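Beta-galactosidase (Geobacillus stearothermophilus, PDB 4OIF) probably hydrolyses terminal non-reducing beta-D-galactose residues from beta-D-galactosides, as a zinc-binding, trimeric member of glycoside hydrolase family 42. Local coordinates at residues A189-T201 with G213-K225. Sequence-based numbering, arbitrary orientation.
Sequences AAWWTSFWSHTYT and GEHTIHGLNLDWK
Trp191 meets the first turn of helix 218-246 at Gly219, their CA atoms 4.6 Å apart, just before Trp192 turns to positive phi in a Schellman motif. A water bridges the backbones from Trp191 O to Gly219 N. With no side chain, Gly219 lets the indole lie flat on the helix: Gly219 CA sits 3.8 Å from the centroid of the five-membered ring and Leu220 CB 4.0 Å from that of the six-membered ring, two CH-pi contacts on one face. In the ring plane, Trp191 NE1 donates to Asp223 OD2 (3.0 Å, bent at 139°), approaching from above the carboxylate plane; Tyr180 also bonds this oxygen, while Lys179 and Arg226 pair with Asp223 OD1. The branched Ile217, at the N-cap, fills two places: with CG2 anti to its backbone N it reaches Trp191 CB, whereas CD1 lies 3.5 Å from Tyr200 OH. Glu214 OE2 stands over a face of His198, 3.1 Å from CE1, and a water links Glu214 OE2 to Tyr200 OH. Thr216 N donates to the anti lone pair of Glu214 OE1, helping hold the carboxylate. Gly118 of the second subunit bonds both His198 NE2 and Glu214 OE2, placing this end at the trimer interface; helix 166-179 packs Leu176 on Trp191 and Phe172 on Leu220, all between parallel strands 150-154 and 252-259 in sequence, within the TIM-barrel-family domain.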
loop_
_atom_site.group_PDB
_atom_site.type_symbol
_atom_site.label_atom_id
_atom_site.label_comp_id
_atom_site.label_asym_id
_atom_site.label_seq_id
_atom_site.Cartn_x
_atom_site.Cartn_y
_atom_site.Cartn_z
ATOM N N ALA A 189 -23.122 20.616 19.879
ATOM C CA ALA A 189 -22.598 20.303 21.200
ATOM C C ALA A 189 -22.168 18.845 21.269
ATOM O O ALA A 189 -21.098 18.524 21.766
ATOM C CB ALA A 189 -23.641 20.599 22.279
ATOM N N ALA A 190 -23.023 17.968 20.760
ATOM C CA ALA A 190 -22.736 16.545 20.720
ATOM C C ALA A 190 -21.455 16.236 19.944
ATOM O O ALA A 190 -20.679 15.373 20.338
ATOM C CB ALA A 190 -23.915 15.796 20.109
ATOM N N TRP A 191 -21.243 16.935 18.835
ATOM C CA TRP A 191 -20.128 16.612 17.943
ATOM C C TRP A 191 -18.866 17.401 18.228
ATOM O O TRP A 191 -17.835 17.155 17.593
ATOM C CB TRP A 191 -20.517 16.861 16.495
ATOM C CG TRP A 191 -21.490 15.908 15.958
ATOM C CD1 TRP A 191 -22.072 14.857 16.613
ATOM C CD2 TRP A 191 -22.012 15.899 14.635
ATOM N NE1 TRP A 191 -22.928 14.192 15.767
ATOM C CE2 TRP A 191 -22.907 14.815 14.546
ATOM C CE3 TRP A 191 -21.808 16.699 13.513
ATOM C CZ2 TRP A 191 -23.592 14.516 13.383
ATOM C CZ3 TRP A 191 -22.494 16.409 12.363
ATOM C CH2 TRP A 191 -23.376 15.326 12.302
ATOM N N TRP A 192 -18.962 18.359 19.153
ATOM C CA TRP A 192 -17.854 19.260 19.508
ATOM C C TRP A 192 -17.311 19.992 18.272
ATOM O O TRP A 192 -16.100 20.008 18.015
ATOM C CB TRP A 192 -16.729 18.487 20.216
ATOM C CG TRP A 192 -15.905 19.347 21.143
ATOM C CD1 TRP A 192 -14.678 19.874 20.889
ATOM C CD2 TRP A 192 -16.271 19.797 22.461
ATOM N NE1 TRP A 192 -14.251 20.619 21.964
ATOM C CE2 TRP A 192 -15.209 20.591 22.940
ATOM C CE3 TRP A 192 -17.388 19.601 23.278
ATOM C CZ2 TRP A 192 -15.228 21.188 24.200
ATOM C CZ3 TRP A 192 -17.407 20.189 24.527
ATOM C CH2 TRP A 192 -16.333 20.978 24.978
ATOM N N THR A 193 -18.213 20.602 17.512
ATOM C CA THR A 193 -17.845 21.198 16.234
ATOM C C THR A 193 -17.126 22.533 16.371
ATOM O O THR A 193 -16.606 23.049 15.380
ATOM C CB THR A 193 -19.068 21.409 15.335
ATOM O OG1 THR A 193 -20.072 22.133 16.052
ATOM C CG2 THR A 193 -19.627 20.071 14.895
ATOM N N SER A 194 -17.085 23.089 17.578
ATOM C CA SER A 194 -16.308 24.302 17.808
ATOM C C SER A 194 -14.841 24.099 17.439
ATOM O O SER A 194 -14.173 25.012 16.961
ATOM C CB SER A 194 -16.424 24.741 19.267
ATOM O OG SER A 194 -16.191 23.648 20.132
ATOM N N PHE A 195 -14.353 22.888 17.678
ATOM C CA PHE A 195 -13.002 22.485 17.318
ATOM C C PHE A 195 -12.764 22.644 15.807
ATOM O O PHE A 195 -13.544 22.150 14.992
ATOM C CB PHE A 195 -12.780 21.033 17.768
ATOM C CG PHE A 195 -11.441 20.475 17.406
ATOM C CD1 PHE A 195 -10.312 20.813 18.137
ATOM C CD2 PHE A 195 -11.308 19.598 16.337
ATOM C CE1 PHE A 195 -9.069 20.293 17.805
ATOM C CE2 PHE A 195 -10.063 19.071 16.004
ATOM C CZ PHE A 195 -8.946 19.422 16.739
ATOM N N TRP A 196 -11.696 23.351 15.447
ATOM C CA TRP A 196 -11.347 23.606 14.043
ATOM C C TRP A 196 -12.458 24.336 13.278
ATOM O O TRP A 196 -12.602 24.168 12.068
ATOM C CB TRP A 196 -10.983 22.295 13.326
ATOM C CG TRP A 196 -9.644 21.762 13.743
ATOM C CD1 TRP A 196 -8.767 22.348 14.596
ATOM C CD2 TRP A 196 -9.040 20.535 13.326
ATOM N NE1 TRP A 196 -7.648 21.565 14.742
ATOM C CE2 TRP A 196 -7.789 20.445 13.969
ATOM C CE3 TRP A 196 -9.441 19.495 12.483
ATOM C CZ2 TRP A 196 -6.936 19.354 13.798
ATOM C CZ3 TRP A 196 -8.585 18.413 12.311
ATOM C CH2 TRP A 196 -7.352 18.350 12.965
ATOM N N SER A 197 -13.235 25.134 14.009
ATOM C CA SER A 197 -14.181 26.092 13.433
ATOM C C SER A 197 -15.218 25.391 12.543
ATOM O O SER A 197 -15.629 25.910 11.500
ATOM C CB SER A 197 -13.426 27.183 12.656
ATOM O OG SER A 197 -14.246 28.324 12.446
ATOM N N HIS A 198 -15.653 24.223 13.000
ATOM C CA HIS A 198 -16.534 23.357 12.237
ATOM C C HIS A 198 -18.011 23.537 12.587
ATOM O O HIS A 198 -18.863 22.822 12.064
ATOM C CB HIS A 198 -16.113 21.899 12.445
ATOM C CG HIS A 198 -14.876 21.525 11.687
ATOM N ND1 HIS A 198 -14.083 20.446 12.026
ATOM C CD2 HIS A 198 -14.297 22.092 10.602
ATOM C CE1 HIS A 198 -13.074 20.362 11.176
ATOM N NE2 HIS A 198 -13.181 21.350 10.304
ATOM N N THR A 199 -18.310 24.505 13.449
ATOM C CA THR A 199 -19.684 24.751 13.877
ATOM C C THR A 199 -20.631 24.980 12.698
ATOM O O THR A 199 -20.376 25.809 11.818
ATOM C CB THR A 199 -19.777 25.964 14.817
ATOM O OG1 THR A 199 -18.831 25.823 15.887
ATOM C CG2 THR A 199 -21.190 26.093 15.386
ATOM N N TYR A 200 -21.725 24.229 12.683
ATOM C CA TYR A 200 -22.687 24.336 11.594
ATOM C C TYR A 200 -23.738 25.373 11.931
ATOM O O TYR A 200 -24.289 25.365 13.028
ATOM C CB TYR A 200 -23.349 22.985 11.322
ATOM C CG TYR A 200 -22.399 21.906 10.871
ATOM C CD1 TYR A 200 -21.870 21.903 9.578
ATOM C CD2 TYR A 200 -22.021 20.883 11.733
ATOM C CE1 TYR A 200 -20.999 20.900 9.152
ATOM C CE2 TYR A 200 -21.156 19.880 11.316
ATOM C CZ TYR A 200 -20.652 19.892 10.028
ATOM O OH TYR A 200 -19.788 18.898 9.622
ATOM N N THR A 201 -24.031 26.261 10.989
ATOM C CA THR A 201 -25.015 27.306 11.240
ATOM C C THR A 201 -26.269 27.127 10.386
ATOM O O THR A 201 -27.191 27.936 10.448
ATOM C CB THR A 201 -24.410 28.710 11.014
ATOM O OG1 THR A 201 -23.623 28.721 9.817
ATOM C CG2 THR A 201 -23.527 29.089 12.191
ATOM N N GLY A 213 -13.514 15.638 1.957
ATOM C CA GLY A 213 -14.265 16.639 2.688
ATOM C C GLY A 213 -13.969 16.622 4.183
ATOM O O GLY A 213 -12.895 17.009 4.639
ATOM N N GLU A 214 -14.949 16.181 4.959
ATOM C CA GLU A 214 -14.839 16.166 6.403
ATOM C C GLU A 214 -14.720 14.734 6.910
ATOM O O GLU A 214 -15.624 13.937 6.716
ATOM C CB GLU A 214 -16.055 16.841 7.032
ATOM C CG GLU A 214 -15.960 16.967 8.533
ATOM C CD GLU A 214 -14.727 17.743 8.952
ATOM O OE1 GLU A 214 -13.679 17.104 9.236
ATOM O OE2 GLU A 214 -14.808 18.994 8.973
ATOM N N HIS A 215 -13.614 14.401 7.559
ATOM C CA HIS A 215 -13.455 13.061 8.111
ATOM C C HIS A 215 -12.809 13.138 9.490
ATOM O O HIS A 215 -12.363 12.130 10.034
ATOM C CB HIS A 215 -12.623 12.183 7.169
ATOM C CG HIS A 215 -11.345 12.821 6.737
ATOM N ND1 HIS A 215 -10.229 12.869 7.545
ATOM C CD2 HIS A 215 -11.014 13.469 5.594
ATOM C CE1 HIS A 215 -9.261 13.512 6.915
ATOM N NE2 HIS A 215 -9.712 13.885 5.728
ATOM N N THR A 216 -12.770 14.348 10.043
ATOM C CA THR A 216 -12.112 14.621 11.317
ATOM C C THR A 216 -13.099 14.924 12.453
ATOM O O THR A 216 -12.684 15.239 13.576
ATOM C CB THR A 216 -11.134 15.818 11.203
ATOM O OG1 THR A 216 -11.873 17.026 10.958
ATOM C CG2 THR A 216 -10.144 15.596 10.075
ATOM N N ILE A 217 -14.398 14.848 12.171
ATOM C CA ILE A 217 -15.398 14.990 13.231
ATOM C C ILE A 217 -15.965 13.610 13.590
ATOM O O ILE A 217 -16.727 13.023 12.825
ATOM C CB ILE A 217 -16.544 15.953 12.832
ATOM C CG1 ILE A 217 -15.997 17.264 12.254
ATOM C CG2 ILE A 217 -17.429 16.252 14.031
ATOM C CD1 ILE A 217 -17.095 18.251 11.809
ATOM N N HIS A 218 -15.577 13.103 14.758
ATOM C CA HIS A 218 -15.941 11.760 15.184
ATOM C C HIS A 218 -17.450 11.564 15.265
ATOM O O HIS A 218 -17.967 10.531 14.857
ATOM C CB HIS A 218 -15.316 11.436 16.545
ATOM C CG HIS A 218 -13.816 11.380 16.535
ATOM N ND1 HIS A 218 -13.105 10.530 15.712
ATOM C CD2 HIS A 218 -12.893 12.050 17.269
ATOM C CE1 HIS A 218 -11.810 10.690 15.932
ATOM N NE2 HIS A 218 -11.654 11.612 16.865
ATOM N N GLY A 219 -18.156 12.556 15.792
ATOM C CA GLY A 219 -19.596 12.448 15.981
ATOM C C GLY A 219 -20.322 12.349 14.657
ATOM O O GLY A 219 -21.322 11.639 14.535
ATOM N N LEU A 220 -19.805 13.062 13.657
ATOM C CA LEU A 220 -20.317 12.956 12.299
ATOM C C LEU A 220 -20.066 11.553 11.759
ATOM O O LEU A 220 -20.956 10.950 11.181
ATOM C CB LEU A 220 -19.684 14.010 11.384
ATOM C CG LEU A 220 -19.895 13.847 9.871
ATOM C CD1 LEU A 220 -21.377 13.752 9.502
ATOM C CD2 LEU A 220 -19.227 14.974 9.089
ATOM N N ASN A 221 -18.860 11.028 11.941
ATOM C CA ASN A 221 -18.553 9.687 11.440
ATOM C C ASN A 221 -19.479 8.620 12.047
ATOM O O ASN A 221 -20.058 7.768 11.334
ATOM C CB ASN A 221 -17.085 9.351 11.718
ATOM C CG ASN A 221 -16.135 10.358 11.108
ATOM O OD1 ASN A 221 -16.421 10.938 10.068
ATOM N ND2 ASN A 221 -14.994 10.557 11.741
ATOM N N LEU A 222 -19.628 8.702 13.367
ATOM C CA LEU A 222 -20.468 7.797 14.138
ATOM C C LEU A 222 -21.933 7.892 13.701
ATOM O O LEU A 222 -22.543 6.889 13.308
ATOM C CB LEU A 222 -20.324 8.115 15.626
ATOM C CG LEU A 222 -21.032 7.229 16.651
ATOM C CD1 LEU A 222 -20.649 5.759 16.493
ATOM C CD2 LEU A 222 -20.693 7.721 18.056
ATOM N N ASP A 223 -22.490 9.099 13.755
ATOM C CA ASP A 223 -23.864 9.301 13.323
ATOM C C ASP A 223 -24.080 8.865 11.873
ATOM O O ASP A 223 -25.147 8.360 11.545
ATOM C CB ASP A 223 -24.295 10.762 13.500
ATOM C CG ASP A 223 -24.845 11.043 14.889
ATOM O OD1 ASP A 223 -25.037 10.078 15.653
ATOM O OD2 ASP A 223 -25.105 12.220 15.210
ATOM N N TRP A 224 -23.082 9.033 11.010
ATOM C CA TRP A 224 -23.203 8.545 9.634
ATOM C C TRP A 224 -23.296 7.019 9.616
ATOM O O TRP A 224 -24.135 6.469 8.924
ATOM C CB TRP A 224 -22.046 9.019 8.747
ATOM C CG TRP A 224 -22.089 8.412 7.346
ATOM C CD1 TRP A 224 -21.243 7.462 6.831
ATOM C CD2 TRP A 224 -23.034 8.697 6.312
ATOM N NE1 TRP A 224 -21.601 7.150 5.541
ATOM C CE2 TRP A 224 -22.696 7.894 5.197
ATOM C CE3 TRP A 224 -24.131 9.556 6.217
ATOM C CZ2 TRP A 224 -23.419 7.920 4.009
ATOM C CZ3 TRP A 224 -24.850 9.580 5.031
ATOM C CH2 TRP A 224 -24.491 8.766 3.945
ATOM N N LYS A 225 -22.462 6.322 10.372
ATOM C CA LYS A 225 -22.600 4.868 10.423
ATOM C C LYS A 225 -23.989 4.453 10.943
ATOM O O LYS A 225 -24.622 3.532 10.392
ATOM C CB LYS A 225 -21.486 4.258 11.272
ATOM C CG LYS A 225 -20.110 4.388 10.626
ATOM C CD LYS A 225 -19.014 3.728 11.455
ATOM C CE LYS A 225 -17.670 3.755 10.732
ATOM N NZ LYS A 225 -16.872 5.000 10.978
HETATM O O HOH W 1 -16.923 14.648 17.248
HETATM O O HOH W 2 -12.778 18.075 13.418
HETATM O O HOH W 3 -17.269 19.917 8.498
#